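Local coordinates for DNA polymerase beta (Leishmania infantum, PDB 4P4M), which adds deoxynucleotides to the 3' end of a DNA strand, a reaction that probably serves base excision repair and double-strand break repair, at residues 201-204 / 205-209. Sequence-based numbering, arbitrary orientation.
Sequences LSRT and LDAPP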
loop_
_atom_site.group_PDB
_atom_site.type_symbol
_atom_site.label_atom_id
_atom_site.label_comp_id
_atom_site.label_asym_id
_atom_site.label_seq_id
_atom_site.Cartn_x
_atom_site.Cartn_y
_atom_site.Cartn_z
ATOM N N LEU A 201 -5.734 -7.557 -2.092
ATOM C CA LEU A 201 -6.450 -8.789 -1.789
ATOM C C LEU A 201 -7.950 -8.490 -1.887
ATOM O O LEU A 201 -8.432 -7.547 -1.270
ATOM C CB LEU A 201 -6.078 -9.254 -0.377
ATOM C CG LEU A 201 -6.843 -10.439 0.217
ATOM C CD1 LEU A 201 -6.570 -11.722 -0.582
ATOM C CD2 LEU A 201 -6.490 -10.618 1.698
ATOM N N SER A 202 -8.689 -9.276 -2.665
ATOM C CA SER A 202 -10.118 -9.011 -2.826
ATOM C C SER A 202 -10.914 -10.269 -3.177
ATOM O O SER A 202 -10.360 -11.233 -3.718
ATOM C CB SER A 202 -10.340 -7.947 -3.907
ATOM O OG SER A 202 -9.925 -8.409 -5.193
ATOM N N ARG A 203 -12.209 -10.262 -2.865
ATOM C CA ARG A 203 -13.090 -11.363 -3.265
ATOM C C ARG A 203 -13.430 -11.255 -4.751
ATOM O O ARG A 203 -13.568 -10.155 -5.290
ATOM C CB ARG A 203 -14.370 -11.380 -2.410
ATOM C CG ARG A 203 -14.124 -11.832 -0.950
ATOM C CD ARG A 203 -15.381 -11.638 -0.075
ATOM N NE ARG A 203 -16.480 -12.567 -0.393
ATOM C CZ ARG A 203 -16.516 -13.834 0.008
ATOM N NH1 ARG A 203 -15.513 -14.325 0.727
ATOM N NH2 ARG A 203 -17.551 -14.613 -0.299
ATOM N N THR A 204 -13.576 -12.398 -5.419
ATOM C CA THR A 204 -13.836 -12.397 -6.853
ATOM C C THR A 204 -15.292 -12.035 -7.163
ATOM O O THR A 204 -16.161 -12.074 -6.283
ATOM C CB THR A 204 -13.571 -13.777 -7.471
ATOM O OG1 THR A 204 -14.545 -14.701 -6.968
ATOM C CG2 THR A 204 -12.147 -14.274 -7.133
ATOM N N LEU A 205 -15.555 -11.716 -8.428
ATOM C CA LEU A 205 -16.921 -11.452 -8.884
ATOM C C LEU A 205 -17.864 -12.631 -8.657
ATOM O O LEU A 205 -19.051 -12.436 -8.420
ATOM C CB LEU A 205 -16.929 -11.039 -10.358
ATOM C CG LEU A 205 -16.462 -9.603 -10.598
ATOM C CD1 LEU A 205 -16.167 -9.350 -12.076
ATOM C CD2 LEU A 205 -17.497 -8.626 -10.058
ATOM N N ASP A 206 -17.333 -13.850 -8.706
ATOM C CA ASP A 206 -18.138 -15.059 -8.491
ATOM C C ASP A 206 -18.432 -15.400 -7.021
ATOM O O ASP A 206 -19.346 -16.163 -6.740
ATOM C CB ASP A 206 -17.466 -16.274 -9.142
ATOM C CG ASP A 206 -17.568 -16.261 -10.652
ATOM O OD1 ASP A 206 -18.390 -15.487 -11.195
ATOM O OD2 ASP A 206 -16.828 -17.038 -11.294
ATOM N N ALA A 207 -17.649 -14.868 -6.091
ATOM C CA ALA A 207 -17.823 -15.196 -4.671
ATOM C C ALA A 207 -19.180 -14.732 -4.146
ATOM O O ALA A 207 -19.670 -13.674 -4.548
ATOM C CB ALA A 207 -16.687 -14.561 -3.838
ATOM N N PRO A 208 -19.794 -15.511 -3.240
ATOM C CA PRO A 208 -21.096 -15.046 -2.738
ATOM C C PRO A 208 -20.967 -13.770 -1.908
ATOM O O PRO A 208 -19.938 -13.555 -1.266
ATOM C CB PRO A 208 -21.593 -16.216 -1.873
ATOM C CG PRO A 208 -20.409 -17.087 -1.633
ATOM C CD PRO A 208 -19.467 -16.872 -2.783
ATOM N N PRO A 209 -21.996 -12.911 -1.944
ATOM C CA PRO A 209 -21.986 -11.662 -1.172
ATOM C C PRO A 209 -22.030 -11.936 0.327
ATOM O O PRO A 209 -22.647 -12.914 0.745
ATOM C CB PRO A 209 -23.288 -10.967 -1.600
ATOM C CG PRO A 209 -23.737 -11.685 -2.841
ATOM C CD PRO A 209 -23.238 -13.080 -2.716
HETATM O O HOH W 1 -18.251 -11.617 -2.112
HETATM O O HOH W 2 -18.066 -10.738 -4.385
#
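Arg-203 reaches along the turn that follows its strand and binds the backbone of Pro-208. Arg-203 NH2 donates a hydrogen bond to Pro-208 O at 2.8 Å. The bond is fairly straight (161°) and lies close to both the guanidinium plane and the carbonyl plane. Arg-203 CG stands anti to its own carbonyl carbon, and the bend at chi3 (70°) swings the guanidinium toward the proline carbonyl. Water 1 closes a second route to the same oxygen: it accepts from Arg-203 NE at 2.6 Å, lies in the guanidinium plane, and can donate to Pro-208 O. The methyl of Ala-207 packs over one face of the guanidinium, with Ala-207 CB 3.6 Å from Arg-203 NH2.

Residues Thr-204 to Ala-207 form a type I beta turn. A hydrogen bond from Ala-207 N to Thr-204 O, 3.2 Å long, closes it. Thr-204 OG1 sits between its own backbone N and carbonyl carbon (chi1 67°), which places it near Ala-207 N, 3.2 Å away, where it accepts a weak second hydrogen bond.

This surface turn follows strand 193-203 of the palm and opens the loop to helix 219-229. Arg-203 also touches Phe-179 on the antiparallel neighbour strand 179-183, and backbone hydrogen bonding joins Thr-204 to Asp-178.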